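Local coordinates for endoribonuclease L-PSP/chorismate mutase-like domain-containing protein (Agrobacterium tumefaciens, PDB 3D01) that is of unknown function but belongs to the YjgF-like family of trimeric proteins, with a chorismate mutase-like fold and a putative endoribonuclease assignment, at residues Ile58-Gly62 and Phe151-Val155; Gln118-Asn123 and Arg141-Gly145. One frame throughout, in Å; residues are numbered along the deposited sequence.

Interaction 1 (Ile58-Gly62 and Phe151-Val155)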
# COMPACT_ATOMS: atom_id res chain seq x y z
N ILE I 58 -14.96 -15.00 10.37
CA ILE I 58 -14.04 -15.03 9.23
C ILE I 58 -14.42 -16.25 8.43
O ILE I 58 -14.14 -17.37 8.84
CB ILE I 58 -12.57 -15.14 9.65
CG1 ILE I 58 -12.15 -14.02 10.60
CG2 ILE I 58 -11.68 -15.21 8.40
CD1 ILE I 58 -11.84 -12.74 9.95
N ALA I 59 -15.04 -16.04 7.27
CA ALA I 59 -15.66 -17.10 6.49
C ALA I 59 -14.70 -18.02 5.75
O ALA I 59 -15.04 -19.15 5.48
CB ALA I 59 -16.65 -16.50 5.48
N VAL I 60 -13.51 -17.52 5.41
CA VAL I 60 -12.55 -18.31 4.62
C VAL I 60 -11.14 -18.09 5.23
O VAL I 60 -10.67 -16.98 5.33
CB VAL I 60 -12.54 -17.91 3.14
CG1 VAL I 60 -11.60 -18.85 2.30
CG2 VAL I 60 -13.96 -17.86 2.55
N THR I 61 -10.55 -19.20 5.67
CA THR I 61 -9.30 -19.20 6.39
C THR I 61 -8.32 -20.21 5.81
O THR I 61 -8.68 -21.23 5.21
CB THR I 61 -9.49 -19.57 7.88
OG1 THR I 61 -10.13 -20.86 7.96
CG2 THR I 61 -10.32 -18.48 8.63
N GLY I 62 -7.04 -19.93 6.05
CA GLY I 62 -5.96 -20.77 5.53
C GLY I 62 -5.35 -20.24 4.24
O GLY I 62 -5.68 -19.14 3.73
N PHE I 151 -6.09 -13.53 11.89
CA PHE I 151 -7.21 -14.49 12.10
C PHE I 151 -7.20 -15.64 11.10
O PHE I 151 -8.18 -16.34 10.95
CB PHE I 151 -8.55 -13.76 12.12
CG PHE I 151 -8.62 -12.67 13.14
CD1 PHE I 151 -8.96 -12.97 14.45
CD2 PHE I 151 -8.31 -11.35 12.81
CE1 PHE I 151 -9.01 -11.96 15.42
CE2 PHE I 151 -8.35 -10.35 13.77
CZ PHE I 151 -8.71 -10.66 15.08
N ASN I 152 -6.06 -15.80 10.43
CA ASN I 152 -5.89 -16.82 9.41
C ASN I 152 -6.79 -16.56 8.23
O ASN I 152 -7.12 -17.48 7.48
CB ASN I 152 -6.12 -18.22 9.99
CG ASN I 152 -5.43 -19.31 9.20
OD1 ASN I 152 -4.53 -19.05 8.39
ND2 ASN I 152 -5.87 -20.55 9.42
N ALA I 153 -7.18 -15.29 8.03
CA ALA I 153 -7.96 -14.93 6.83
C ALA I 153 -7.18 -15.34 5.59
O ALA I 153 -5.94 -15.16 5.52
CB ALA I 153 -8.25 -13.44 6.81
N SER I 154 -7.90 -15.82 4.58
CA SER I 154 -7.29 -16.18 3.31
C SER I 154 -6.96 -14.94 2.47
O SER I 154 -6.04 -14.98 1.66
CB SER I 154 -8.16 -17.16 2.51
OG SER I 154 -8.32 -18.38 3.22
N VAL I 155 -7.74 -13.86 2.66
CA VAL I 155 -7.58 -12.64 1.88
C VAL I 155 -7.89 -11.44 2.80
O VAL I 155 -8.74 -11.52 3.71
CB VAL I 155 -8.57 -12.59 0.65
CG1 VAL I 155 -8.33 -11.28 -0.20
CG2 VAL I 155 -8.53 -13.89 -0.17
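Two loop segments, their end-to-end directions 64° apart, meet in a single beta bridge centred on T61 and A153, whose CA atoms lie 4.5 Å apart. The amides of the residues flanking these two make the bond pair: S154 N donates to V60 O at 3.1 Å, and G62 N donates to N152 O at 2.8 Å. T61 CA also comes within 3.0 Å of N152 O in a CA-H...O contact. S154 adds a third bond, its OG reaching G62 O at 2.8 Å; a short hydroxyl side chain suits a place this close to the partner backbone. With phi/psi of 97/-178, G62 adopts a conformation in which a CB would jam against the preceding carbonyl oxygen, so glycine fits there. Apolar packing closes the other end, with I58 CG1 3.9 Å from F151 CB and I58 CG2 4.2 Å from A153 CB. N152 and T61 line a pocket holding a PG5 molecule, probably from the crystallisation liquor, which N152 ND2 hydrogen-bonds. The ring of F151 stacks on H119 of a second subunit. Within the chain, I58 leans on L51 and M53 of strand 44-54, while V60 and V155 both cover A76 of helix 70-91.

Interaction 2 (Gln118-Asn123 and Arg141-Gly145)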
# COMPACT_ATOMS: atom_id res chain seq x y z
N GLN I 118 -2.90 -15.12 -7.56
CA GLN I 118 -3.47 -14.09 -6.70
C GLN I 118 -4.34 -13.08 -7.47
O GLN I 118 -5.30 -12.56 -6.93
CB GLN I 118 -2.40 -13.36 -5.90
CG GLN I 118 -1.63 -14.21 -4.89
CD GLN I 118 -0.44 -14.93 -5.49
OE1 GLN I 118 -0.17 -14.84 -6.70
NE2 GLN I 118 0.32 -15.63 -4.63
N HIS I 119 -3.98 -12.82 -8.72
CA HIS I 119 -4.81 -11.95 -9.60
C HIS I 119 -6.21 -12.52 -9.78
O HIS I 119 -7.20 -11.79 -9.71
CB HIS I 119 -4.14 -11.70 -10.95
CG HIS I 119 -3.78 -12.95 -11.68
ND1 HIS I 119 -2.87 -13.87 -11.19
CD2 HIS I 119 -4.19 -13.44 -12.87
CE1 HIS I 119 -2.75 -14.87 -12.05
NE2 HIS I 119 -3.55 -14.63 -13.07
N LEU I 120 -6.31 -13.84 -9.96
CA LEU I 120 -7.61 -14.49 -10.10
C LEU I 120 -8.42 -14.40 -8.82
O LEU I 120 -9.67 -14.26 -8.84
CB LEU I 120 -7.41 -15.94 -10.49
CG LEU I 120 -6.68 -16.13 -11.81
CD1 LEU I 120 -6.77 -17.62 -12.20
CD2 LEU I 120 -7.22 -15.21 -12.87
N VAL I 121 -7.72 -14.48 -7.69
CA VAL I 121 -8.38 -14.38 -6.39
C VAL I 121 -8.98 -13.00 -6.19
O VAL I 121 -10.15 -12.86 -5.84
CB VAL I 121 -7.42 -14.73 -5.23
CG1 VAL I 121 -8.05 -14.37 -3.85
CG2 VAL I 121 -7.00 -16.22 -5.36
N ILE I 122 -8.19 -11.98 -6.45
CA ILE I 122 -8.62 -10.61 -6.23
C ILE I 122 -9.66 -10.21 -7.28
O ILE I 122 -10.49 -9.34 -7.02
CB ILE I 122 -7.42 -9.63 -6.17
CG1 ILE I 122 -6.48 -10.01 -5.02
CG2 ILE I 122 -7.91 -8.20 -6.02
CD1 ILE I 122 -7.13 -10.14 -3.59
N ASN I 123 -9.67 -10.88 -8.43
CA ASN I 123 -10.76 -10.70 -9.40
C ASN I 123 -12.14 -10.89 -8.77
O ASN I 123 -13.09 -10.24 -9.21
CB ASN I 123 -10.62 -11.59 -10.62
CG ASN I 123 -9.52 -11.13 -11.58
OD1 ASN I 123 -8.99 -10.02 -11.47
ND2 ASN I 123 -9.16 -11.99 -12.52
N ARG I 141 -4.97 -1.45 -8.96
CA ARG I 141 -4.91 -2.60 -8.07
C ARG I 141 -3.50 -3.12 -7.90
O ARG I 141 -2.68 -2.97 -8.79
CB ARG I 141 -5.71 -3.75 -8.70
CG ARG I 141 -6.23 -4.77 -7.76
CD ARG I 141 -7.15 -5.78 -8.51
NE ARG I 141 -6.43 -6.83 -9.24
CZ ARG I 141 -7.03 -7.90 -9.78
NH1 ARG I 141 -8.31 -8.08 -9.66
NH2 ARG I 141 -6.32 -8.83 -10.40
N ALA I 142 -3.26 -3.74 -6.75
CA ALA I 142 -2.14 -4.67 -6.57
C ALA I 142 -2.69 -5.97 -6.01
O ALA I 142 -3.66 -5.97 -5.25
CB ALA I 142 -1.10 -4.11 -5.66
N ALA I 143 -2.08 -7.08 -6.39
CA ALA I 143 -2.49 -8.40 -5.94
C ALA I 143 -1.20 -9.16 -5.60
O ALA I 143 -0.34 -9.33 -6.47
CB ALA I 143 -3.28 -9.13 -7.00
N VAL I 144 -1.08 -9.62 -4.37
CA VAL I 144 0.21 -10.12 -3.85
C VAL I 144 -0.04 -11.31 -2.91
O VAL I 144 -1.10 -11.39 -2.25
CB VAL I 144 0.98 -8.98 -3.17
CG1 VAL I 144 1.37 -7.90 -4.18
CG2 VAL I 144 0.17 -8.39 -2.02
N GLY I 145 0.94 -12.20 -2.83
CA GLY I 145 0.87 -13.37 -1.96
C GLY I 145 1.59 -13.16 -0.64
O GLY I 145 2.80 -12.87 -0.62
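This is a buried helix-on-strand contact within a beta-alpha-beta unit of the YjgF/chorismate mutase-like fold: helix 118-133 follows strand 99-110 and leads into strand 140-146, which pairs parallel with strand 99-110. The axes of helix 118-123 and strand 141-145 approach to 7.5 Å, their directions 124° apart. Where the two run this close, A143 and G145 are small. A143 points its methyl at the helix, with CB 3.9 Å from I122 CG1, and G145 leaves room for the amide of Q118, whose NE2 lies 3.5 Å from G145 CA; a CB on G145 would clash with that nitrogen. The amide's strongest polar partner is S111, which accepts from NE2. V144 turns its side chain away from the helix. The third subunit covers this region too, where Y35 of that subunit makes a cation-pi contact with R141 and F151 of that subunit stacks on H119. R141 points toward the helix and is long enough for its guanidinium to reach it, with I122 CG2 over one face. R141 NH1 also hydrogen-bonds S126 OG. At the guanidinium edge N123 OD1 accepts from R141 NH1 at 2.7 Å, while R141 NH2 bonds weakly to H119 O at 3.2 Å.

In the fold
From the N terminus, the chain passes through helix 3-21 and strands 38-41, 44-54 and 57-58 before entering interaction 1 at I58. It then runs through helix 70-91 and strand 99-110 to helix 118-133, where interaction 2 begins; strand 140-146 closes this short excursion at 141-145. Only afterwards does 151-155 complete interaction 1, so the local closure falls wholly within the larger one. Interaction 2 secures the helix of one beta-alpha-beta unit, whereas interaction 1 joins the loops after strand 57-58 and before strand 155-163. Their centres are 15 Å apart, yet they touch: V155 CG2 packs 3.7 Å from V121 CG1, and V155 CG1 3.8 Å from I122 CD1.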